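Local structure of UPF0749 protein MT1873 (Mycobacterium tuberculosis, 3GMG) at residues A33-M39 and Q139-D145; A66-N72 and P103-I109; V78-T84 and V146-R150. The protein is of unknown function, a predicted membrane-associated member of the UPF0749 (DUF881) family, here represented by its C-terminal DUF881 portion. All coordinates share one frame; numbering follows the deposited sequence.

Contact 1: A33-M39 and Q139-D145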
loop_
_atom_site.group_PDB
_atom_site.type_symbol
_atom_site.label_atom_id
_atom_site.label_comp_id
_atom_site.label_asym_id
_atom_site.label_seq_id
_atom_site.Cartn_x
_atom_site.Cartn_y
_atom_site.Cartn_z
ATOM N N ALA A 33 -7.971 -14.548 9.714
ATOM C CA ALA A 33 -9.193 -13.856 10.083
ATOM C C ALA A 33 -10.398 -14.623 9.589
ATOM O O ALA A 33 -10.315 -15.394 8.631
ATOM C CB ALA A 33 -9.201 -12.470 9.493
ATOM N N THR A 34 -11.508 -14.404 10.262
ATOM C CA THR A 34 -12.779 -14.966 9.872
ATOM C C THR A 34 -13.894 -13.940 10.069
ATOM O O THR A 34 -13.794 -13.032 10.917
ATOM C CB THR A 34 -13.056 -16.259 10.676
ATOM O OG1 THR A 34 -14.236 -16.880 10.188
ATOM C CG2 THR A 34 -13.207 -15.977 12.160
ATOM N N GLY A 35 -14.934 -14.031 9.269
ATOM C CA GLY A 35 -16.094 -13.183 9.379
ATOM C C GLY A 35 -16.966 -13.326 8.155
ATOM O O GLY A 35 -16.656 -14.131 7.256
ATOM N N PRO A 36 -18.058 -12.575 8.065
ATOM C CA PRO A 36 -18.869 -12.626 6.863
ATOM C C PRO A 36 -18.091 -12.104 5.675
ATOM O O PRO A 36 -17.124 -11.373 5.850
ATOM C CB PRO A 36 -20.041 -11.695 7.184
ATOM C CG PRO A 36 -19.537 -10.820 8.231
ATOM C CD PRO A 36 -18.551 -11.571 9.024
ATOM N N GLY A 37 -18.478 -12.482 4.478
ATOM C CA GLY A 37 -17.810 -11.950 3.331
ATOM C C GLY A 37 -18.335 -12.549 2.026
ATOM O O GLY A 37 -19.486 -12.982 1.916
ATOM N N VAL A 38 -17.436 -12.640 1.055
ATOM C CA VAL A 38 -17.741 -13.259 -0.231
ATOM C C VAL A 38 -16.621 -14.187 -0.662
ATOM O O VAL A 38 -15.472 -14.046 -0.230
ATOM C CB VAL A 38 -17.981 -12.239 -1.345
ATOM C CG1 VAL A 38 -19.188 -11.373 -1.012
ATOM C CG2 VAL A 38 -16.718 -11.368 -1.613
ATOM N N MET A 39 -17.001 -15.173 -1.477
ATOM C CA MET A 39 -16.070 -15.949 -2.286
ATOM C C MET A 39 -16.374 -15.648 -3.737
ATOM O O MET A 39 -17.520 -15.766 -4.194
ATOM C CB MET A 39 -16.225 -17.433 -2.010
ATOM C CG MET A 39 -15.312 -18.336 -2.843
ATOM S SD MET A 39 -15.302 -20.139 -2.413
ATOM C CE MET A 39 -16.937 -20.505 -2.914
ATOM N N GLN A 139 -20.306 -15.462 -4.374
ATOM C CA GLN A 139 -21.060 -16.128 -3.316
ATOM C C GLN A 139 -20.949 -15.317 -2.017
ATOM O O GLN A 139 -19.890 -15.229 -1.420
ATOM C CB GLN A 139 -20.531 -17.552 -3.099
ATOM C CG GLN A 139 -21.177 -18.306 -1.944
ATOM C CD GLN A 139 -22.608 -18.667 -2.251
ATOM O OE1 GLN A 139 -22.868 -19.499 -3.128
ATOM N NE2 GLN A 139 -23.560 -17.996 -1.598
ATOM N N GLN A 140 -22.071 -14.773 -1.563
ATOM C CA GLN A 140 -22.141 -14.172 -0.242
ATOM C C GLN A 140 -22.187 -15.271 0.803
ATOM O O GLN A 140 -22.841 -16.320 0.606
ATOM C CB GLN A 140 -23.364 -13.270 -0.109
ATOM C CG GLN A 140 -23.334 -12.083 -1.046
ATOM C CD GLN A 140 -24.536 -11.162 -0.900
ATOM O OE1 GLN A 140 -24.960 -10.870 0.212
ATOM N NE2 GLN A 140 -25.069 -10.699 -2.015
ATOM N N ALA A 141 -21.511 -15.056 1.926
ATOM C CA ALA A 141 -21.413 -16.079 2.951
ATOM C C ALA A 141 -21.402 -15.471 4.345
ATOM O O ALA A 141 -20.761 -14.456 4.603
ATOM C CB ALA A 141 -20.161 -16.935 2.738
ATOM N N ASP A 142 -22.097 -16.120 5.263
ATOM C CA ASP A 142 -22.089 -15.676 6.647
ATOM C C ASP A 142 -20.725 -15.878 7.315
ATOM O O ASP A 142 -20.410 -15.235 8.310
ATOM C CB ASP A 142 -23.179 -16.396 7.439
ATOM C CG ASP A 142 -24.581 -15.936 7.066
ATOM O OD1 ASP A 142 -24.745 -14.879 6.407
ATOM O OD2 ASP A 142 -25.541 -16.639 7.451
ATOM N N ARG A 143 -19.890 -16.762 6.763
ATOM C CA ARG A 143 -18.541 -16.990 7.263
ATOM C C ARG A 143 -17.592 -17.348 6.128
ATOM O O ARG A 143 -17.820 -18.300 5.393
ATOM C CB ARG A 143 -18.495 -18.136 8.274
ATOM C CG ARG A 143 -17.103 -18.474 8.753
ATOM C CD ARG A 143 -17.097 -19.575 9.805
ATOM N NE ARG A 143 -15.756 -20.080 9.990
ATOM C CZ ARG A 143 -15.460 -21.182 10.671
ATOM N NH1 ARG A 143 -16.436 -21.901 11.235
ATOM N NH2 ARG A 143 -14.194 -21.571 10.772
ATOM N N VAL A 144 -16.503 -16.601 6.068
ATOM C CA VAL A 144 -15.390 -16.826 5.159
ATOM C C VAL A 144 -14.130 -16.852 6.007
ATOM O O VAL A 144 -13.994 -16.030 6.926
ATOM C CB VAL A 144 -15.328 -15.656 4.158
ATOM C CG1 VAL A 144 -14.027 -15.691 3.339
ATOM C CG2 VAL A 144 -16.556 -15.651 3.253
ATOM N N ASP A 145 -13.214 -17.777 5.744
ATOM C CA ASP A 145 -11.951 -17.861 6.476
ATOM C C ASP A 145 -10.769 -17.472 5.598
ATOM O O ASP A 145 -10.601 -18.014 4.513
ATOM C CB ASP A 145 -11.698 -19.275 7.014
ATOM C CG ASP A 145 -12.682 -19.699 8.117
ATOM O OD1 ASP A 145 -13.555 -18.922 8.540
ATOM O OD2 ASP A 145 -12.561 -20.867 8.546
#
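Thr34 and Asp145 lie side by side on the same face of a two-stranded antiparallel pairing, and the threonine hydroxyl donates to the carboxylate, OG1 to OD1 2.7 Å. With OG1 anti to its own backbone nitrogen (chi1 -174°), the hydroxyl reaches OD1 on the anti side, 31° out of the carboxylate plane. The syn side of the same oxygen takes NE of Arg143, 2.9 Å from OD1, and NH2 of Arg143 closes a salt bridge to OD2, so the guanidinium grips the carboxylate side-on. OD1 thus accepts from two donors, and with NH2 on OD2 the three bonds hold the carboxylate's rotation.

Beneath these side chains runs the backbone pairing. Gly35 and Val144 exchange two hydrogen bonds, the shorter from Val144 N to Gly35 O at 2.7 Å; Gly37 pairs likewise with Ala141, and Met39 with Gln139. Between the first two pairs the register slips by one residue, a beta bulge where both chains turn a corner, at Pro36 and at Asp142. Val144 bridges the corner: its CG2 packs 3.8 Å from Gly37 C, against the bare backbone of that glycine.

Farther out, Val144 rests on Leu107 of strand 104-109 and Val38 on Leu115 of helix 112-119. Beyond Thr34 the sheet runs on antiparallel into a strand of the second subunit, whose Tyr157 packs on Pro36.

Contact 2: A66-N72 and P103-I109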
loop_
_atom_site.group_PDB
_atom_site.type_symbol
_atom_site.label_atom_id
_atom_site.label_comp_id
_atom_site.label_asym_id
_atom_site.label_seq_id
_atom_site.Cartn_x
_atom_site.Cartn_y
_atom_site.Cartn_z
ATOM N N ALA A 66 -13.544 -4.324 2.351
ATOM C CA ALA A 66 -12.905 -5.569 2.709
ATOM C C ALA A 66 -11.817 -5.402 3.738
ATOM O O ALA A 66 -10.942 -4.533 3.594
ATOM C CB ALA A 66 -12.336 -6.282 1.465
ATOM N N GLU A 67 -11.847 -6.231 4.767
ATOM C CA GLU A 67 -10.887 -6.177 5.876
ATOM C C GLU A 67 -9.800 -7.250 5.825
ATOM O O GLU A 67 -8.815 -7.198 6.573
ATOM C CB GLU A 67 -11.650 -6.230 7.212
ATOM C CG GLU A 67 -12.593 -5.035 7.335
ATOM C CD GLU A 67 -13.429 -5.021 8.597
ATOM O OE1 GLU A 67 -13.455 -6.044 9.304
ATOM O OE2 GLU A 67 -14.040 -3.954 8.895
ATOM N N ALA A 68 -9.990 -8.257 4.959
ATOM C CA ALA A 68 -8.999 -9.269 4.708
ATOM C C ALA A 68 -9.327 -9.829 3.343
ATOM O O ALA A 68 -10.496 -9.970 2.996
ATOM C CB ALA A 68 -9.036 -10.376 5.784
ATOM N N ILE A 69 -8.290 -10.115 2.552
ATOM C CA ILE A 69 -8.444 -10.663 1.204
ATOM C C ILE A 69 -7.391 -11.734 0.988
ATOM O O ILE A 69 -6.221 -11.552 1.345
ATOM C CB ILE A 69 -8.315 -9.574 0.102
ATOM C CG1 ILE A 69 -9.349 -8.465 0.314
ATOM C CG2 ILE A 69 -8.500 -10.166 -1.314
ATOM C CD1 ILE A 69 -9.148 -7.267 -0.635
ATOM N N GLN A 70 -7.813 -12.854 0.403
ATOM C CA GLN A 70 -6.910 -13.932 0.026
ATOM C C GLN A 70 -7.195 -14.332 -1.406
ATOM O O GLN A 70 -8.340 -14.456 -1.804
ATOM C CB GLN A 70 -7.151 -15.120 0.950
ATOM C CG GLN A 70 -6.274 -16.323 0.717
ATOM C CD GLN A 70 -6.424 -17.345 1.810
ATOM O OE1 GLN A 70 -6.407 -17.027 3.008
ATOM N NE2 GLN A 70 -6.521 -18.602 1.410
ATOM N N ILE A 71 -6.142 -14.539 -2.198
ATOM C CA ILE A 71 -6.292 -15.012 -3.581
ATOM C C ILE A 71 -5.757 -16.436 -3.662
ATOM O O ILE A 71 -4.618 -16.669 -3.287
ATOM C CB ILE A 71 -5.542 -14.107 -4.559
ATOM C CG1 ILE A 71 -6.092 -12.680 -4.463
ATOM C CG2 ILE A 71 -5.671 -14.633 -5.995
ATOM C CD1 ILE A 71 -5.291 -11.651 -5.222
ATOM N N ASN A 72 -6.590 -17.365 -4.123
ATOM C CA ASN A 72 -6.234 -18.783 -4.257
ATOM C C ASN A 72 -6.251 -19.199 -5.719
ATOM O O ASN A 72 -7.022 -18.673 -6.529
ATOM C CB ASN A 72 -7.258 -19.670 -3.558
ATOM C CG ASN A 72 -7.259 -19.545 -2.028
ATOM O OD1 ASN A 72 -6.291 -19.138 -1.433
ATOM N ND2 ASN A 72 -8.349 -19.985 -1.394
ATOM N N PRO A 103 -8.620 -21.816 -12.706
ATOM C CA PRO A 103 -9.504 -20.791 -12.126
ATOM C C PRO A 103 -8.978 -20.225 -10.815
ATOM O O PRO A 103 -8.191 -20.868 -10.128
ATOM C CB PRO A 103 -10.827 -21.536 -11.919
ATOM C CG PRO A 103 -10.437 -22.968 -11.768
ATOM C CD PRO A 103 -9.221 -23.159 -12.635
ATOM N N TYR A 104 -9.403 -19.002 -10.512
ATOM C CA TYR A 104 -9.002 -18.319 -9.289
ATOM C C TYR A 104 -10.173 -18.245 -8.314
ATOM O O TYR A 104 -11.328 -18.195 -8.729
ATOM C CB TYR A 104 -8.537 -16.885 -9.593
ATOM C CG TYR A 104 -7.521 -16.752 -10.728
ATOM C CD1 TYR A 104 -7.862 -16.147 -11.929
ATOM C CD2 TYR A 104 -6.223 -17.195 -10.570
ATOM C CE1 TYR A 104 -6.935 -16.021 -12.960
ATOM C CE2 TYR A 104 -5.295 -17.076 -11.581
ATOM C CZ TYR A 104 -5.650 -16.507 -12.764
ATOM O OH TYR A 104 -4.692 -16.379 -13.760
ATOM N N SER A 105 -9.848 -18.193 -7.029
ATOM C CA SER A 105 -10.852 -17.981 -5.967
ATOM C C SER A 105 -10.354 -16.840 -5.110
ATOM O O SER A 105 -9.212 -16.857 -4.658
ATOM C CB SER A 105 -11.002 -19.257 -5.120
ATOM O OG SER A 105 -12.168 -19.217 -4.299
ATOM N N ILE A 106 -11.192 -15.831 -4.906
ATOM C CA ILE A 106 -10.822 -14.703 -4.058
ATOM C C ILE A 106 -11.765 -14.685 -2.876
ATOM O O ILE A 106 -12.975 -14.677 -3.062
ATOM C CB ILE A 106 -10.858 -13.354 -4.799
ATOM C CG1 ILE A 106 -9.947 -13.402 -6.042
ATOM C CG2 ILE A 106 -10.451 -12.222 -3.861
ATOM C CD1 ILE A 106 -10.674 -13.756 -7.332
ATOM N N LEU A 107 -11.202 -14.694 -1.679
ATOM C CA LEU A 107 -11.970 -14.652 -0.425
ATOM C C LEU A 107 -11.813 -13.271 0.162
ATOM O O LEU A 107 -10.717 -12.740 0.216
ATOM C CB LEU A 107 -11.441 -15.675 0.566
ATOM C CG LEU A 107 -11.348 -17.118 0.076
ATOM C CD1 LEU A 107 -10.592 -17.967 1.074
ATOM C CD2 LEU A 107 -12.751 -17.687 -0.083
ATOM N N ALA A 108 -12.908 -12.665 0.577
ATOM C CA ALA A 108 -12.864 -11.330 1.191
ATOM C C ALA A 108 -13.842 -11.267 2.351
ATOM O O ALA A 108 -14.977 -11.718 2.234
ATOM C CB ALA A 108 -13.193 -10.275 0.208
ATOM N N ILE A 109 -13.381 -10.706 3.455
ATOM C CA ILE A 109 -14.186 -10.521 4.660
ATOM C C ILE A 109 -14.667 -9.088 4.710
ATOM O O ILE A 109 -13.864 -8.157 4.588
ATOM C CB ILE A 109 -13.403 -10.887 5.918
ATOM C CG1 ILE A 109 -13.147 -12.406 5.982
ATOM C CG2 ILE A 109 -14.163 -10.451 7.192
ATOM C CD1 ILE A 109 -12.112 -12.839 6.997
HETATM O O HOH W 1 -11.148 -20.842 -2.181
#
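Gln70 and Leu107 stand side by side on one face of the antiparallel pair formed by strands 68-72 and 104-109, joined below by two backbone hydrogen bonds. From CB, with CG anti to the backbone nitrogen (chi1 -179°), the glutamine chain runs out extended. CB and CG serve as a spacer that carries the amide to the level of the leucine branch, where NE2 comes 4.1 Å from Leu107 CD1. NE2 then donates to Asn72 OD1 at 2.9 Å, nearly straight (172°), in the plane of its own amide and onto a lone pair of the asparagine oxygen. The other amide atom, OE1, accepts from Ala148 N, in the loop beyond strand 143-146.

Asn72 OD1 is also hydrogen-bonded to Ser77 OG. Its ND2 passes 3.9 Å from Leu107 CD1 and donates to a water at 3.0 Å, which in turn lies 2.9 Å from Ser105 OG.

The opposite face is apolar. Ile69 and Ile106 point the same way and meet through their CG2 methyls, 3.8 Å apart, and both touch Leu61 of helix 51-63. At the strand end Glu67 N donates to Ile109 O at 2.8 Å, and the Glu67 carboxylate reaches backbone amides of Gln156, Tyr157 and Ala158 of the second subunit.

The two faces therefore differ in chemistry: aliphatic branches pack against the helix on one, while the other is apolar at its Ala68-Ile109 end and polar around Gln70, Asn72 and Ser105, where a relay of amides, hydroxyls and water passes beside Leu107 CD1, fixing which way both amides are turned.

Contact 3: V78-T84 and V146-R150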
loop_
_atom_site.group_PDB
_atom_site.type_symbol
_atom_site.label_atom_id
_atom_site.label_comp_id
_atom_site.label_asym_id
_atom_site.label_seq_id
_atom_site.Cartn_x
_atom_site.Cartn_y
_atom_site.Cartn_z
ATOM N N VAL A 78 -2.415 -16.634 -1.464
ATOM C CA VAL A 78 -1.699 -15.404 -1.155
ATOM C C VAL A 78 -2.596 -14.517 -0.300
ATOM O O VAL A 78 -3.725 -14.242 -0.663
ATOM C CB VAL A 78 -1.300 -14.644 -2.418
ATOM C CG1 VAL A 78 -0.497 -13.386 -2.051
ATOM C CG2 VAL A 78 -0.473 -15.542 -3.350
ATOM N N ARG A 79 -2.082 -14.094 0.847
ATOM C CA ARG A 79 -2.738 -13.107 1.689
ATOM C C ARG A 79 -2.428 -11.738 1.135
ATOM O O ARG A 79 -1.267 -11.350 1.036
ATOM C CB ARG A 79 -2.205 -13.210 3.121
ATOM C CG ARG A 79 -2.826 -12.197 4.089
ATOM C CD ARG A 79 -4.333 -12.416 4.258
ATOM N NE ARG A 79 -4.875 -11.626 5.365
ATOM C CZ ARG A 79 -4.803 -11.947 6.649
ATOM N NH1 ARG A 79 -5.304 -11.102 7.563
ATOM N NH2 ARG A 79 -4.209 -13.071 7.037
ATOM N N VAL A 80 -3.456 -11.005 0.760
ATOM C CA VAL A 80 -3.268 -9.677 0.192
ATOM C C VAL A 80 -2.915 -8.684 1.279
ATOM O O VAL A 80 -3.441 -8.733 2.387
ATOM C CB VAL A 80 -4.531 -9.201 -0.560
ATOM C CG1 VAL A 80 -4.384 -7.766 -1.057
ATOM C CG2 VAL A 80 -4.808 -10.113 -1.737
ATOM N N GLY A 81 -1.981 -7.791 0.949
ATOM C CA GLY A 81 -1.666 -6.653 1.802
ATOM C C GLY A 81 -1.524 -5.388 0.988
ATOM O O GLY A 81 -1.682 -5.385 -0.233
ATOM N N VAL A 82 -1.187 -4.307 1.687
ATOM C CA VAL A 82 -1.206 -2.974 1.090
ATOM C C VAL A 82 -0.231 -2.845 -0.083
ATOM O O VAL A 82 -0.526 -2.163 -1.059
ATOM C CB VAL A 82 -0.949 -1.885 2.165
ATOM C CG1 VAL A 82 0.433 -2.062 2.797
ATOM C CG2 VAL A 82 -1.116 -0.495 1.557
ATOM N N ASP A 83 0.890 -3.563 -0.015
ATOM C CA ASP A 83 1.900 -3.535 -1.070
ATOM C C ASP A 83 1.841 -4.722 -2.016
ATOM O O ASP A 83 2.768 -4.938 -2.794
ATOM C CB ASP A 83 3.321 -3.400 -0.470
ATOM C CG ASP A 83 3.733 -4.581 0.419
ATOM O OD1 ASP A 83 2.876 -5.329 0.929
ATOM O OD2 ASP A 83 4.959 -4.757 0.642
ATOM N N THR A 84 0.746 -5.483 -1.979
ATOM C CA THR A 84 0.590 -6.598 -2.897
ATOM C C THR A 84 0.642 -6.116 -4.335
ATOM O O THR A 84 0.044 -5.101 -4.674
ATOM C CB THR A 84 -0.730 -7.350 -2.640
ATOM O OG1 THR A 84 -0.582 -8.140 -1.457
ATOM C CG2 THR A 84 -1.081 -8.257 -3.821
ATOM N N VAL A 146 -9.979 -16.513 6.070
ATOM C CA VAL A 146 -8.768 -16.064 5.406
ATOM C C VAL A 146 -7.614 -16.531 6.265
ATOM O O VAL A 146 -7.340 -15.947 7.317
ATOM C CB VAL A 146 -8.757 -14.526 5.222
ATOM C CG1 VAL A 146 -7.362 -14.041 4.793
ATOM C CG2 VAL A 146 -9.823 -14.125 4.202
ATOM N N THR A 147 -6.947 -17.594 5.848
ATOM C CA THR A 147 -5.948 -18.229 6.698
ATOM C C THR A 147 -4.517 -18.046 6.204
ATOM O O THR A 147 -3.573 -18.312 6.958
ATOM C CB THR A 147 -6.238 -19.752 6.855
ATOM O OG1 THR A 147 -6.182 -20.378 5.575
ATOM C CG2 THR A 147 -7.601 -19.983 7.474
ATOM N N ALA A 148 -4.340 -17.617 4.952
ATOM C CA ALA A 148 -3.014 -17.340 4.437
ATOM C C ALA A 148 -2.411 -16.171 5.200
ATOM O O ALA A 148 -3.122 -15.258 5.571
ATOM C CB ALA A 148 -3.082 -17.021 2.928
ATOM N N LEU A 149 -1.091 -16.197 5.386
ATOM C CA LEU A 149 -0.371 -15.162 6.107
ATOM C C LEU A 149 0.620 -14.452 5.199
ATOM O O LEU A 149 1.144 -15.033 4.249
ATOM C CB LEU A 149 0.385 -15.771 7.297
ATOM C CG LEU A 149 -0.436 -16.641 8.246
ATOM C CD1 LEU A 149 0.473 -17.171 9.362
ATOM C CD2 LEU A 149 -1.645 -15.902 8.824
ATOM N N ARG A 150 0.880 -13.181 5.496
ATOM C CA ARG A 150 1.897 -12.442 4.759
ATOM C C ARG A 150 3.286 -12.774 5.270
ATOM O O ARG A 150 3.463 -13.066 6.453
ATOM C CB ARG A 150 1.653 -10.949 4.869
ATOM C CG ARG A 150 0.373 -10.530 4.204
ATOM C CD ARG A 150 0.473 -9.118 3.721
ATOM N NE ARG A 150 1.136 -9.046 2.420
ATOM C CZ ARG A 150 1.795 -7.989 1.964
ATOM N NH1 ARG A 150 1.934 -6.894 2.718
ATOM N NH2 ARG A 150 2.345 -8.040 0.753
HETATM O O HOH W 2 0.515 -15.240 1.625
HETATM O O HOH W 3 1.375 -11.187 0.462
#
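Arg79 and Arg150 cross at about a right angle, their aliphatic stems touching with the two CG atoms 3.6 Å apart and their guanidinium planes turned 54° from each other. Each head group goes to a different partner. The Arg79 chain bends at chi2 (63°), which swings its guanidinium back along the 146-150 loop. There NH2 donates to Ala148 O at 2.8 Å, in the guanidinium plane, while Val146 CG1 lies over one face of the group, 3.4 Å above it and offset toward the rim. The same NH2 also bonds to Val31 O.

Arg150 runs across it, to Asp83 in the type I beta turn from Gly81 to Thr84. Its NH1 and NH2 both close on OD1, at 2.6 and 2.8 Å, an end-on salt bridge to a single oxygen with carboxylate and guanidinium nearly perpendicular, 87° apart. Gly81 CA sits over one guanidinium face, 3.5 Å from its plane. Leu27 of the second subunit packs on both Asp83 and Arg150. The turn is closed by Thr84 N to Gly81 O and braced by Thr84 OG1, which accepts from Gly81 N and bonds to Asp96 OD2. A water joins Arg150 NE to Arg79 O, and another links Arg79 N to Leu149 O.

The loop after strand 143-146 is thereby tied to the end of edge strand 77-79 and to the turn that follows it. That strand lies beside strand 68-72, and Val80 packs on Ile58 of helix 51-63.

From the N terminus, the chain enters contact 1 at 33-39, then passes helix 51-63 to reach 66-72 and, just after, 78-84. Contact 2 closes first, when 103-109 returns beside 66-72, and it is nested within the longer loop that contact 1 closes at 139-145. Contact 3 closes last, at 146-150, and crosses both of the others. Strands 104-109 and 37-43 are neighbours, so contact 2, in the middle of the five-stranded sheet, adjoins contact 1, which reaches its 135-141 edge and also pairs 33-35 with 143-146; strand 77-79 brings contact 3 to the other edge. Ala33 O accepts from Val146 N, joining contacts 1 and 3, and all three contacts touch the second subunit.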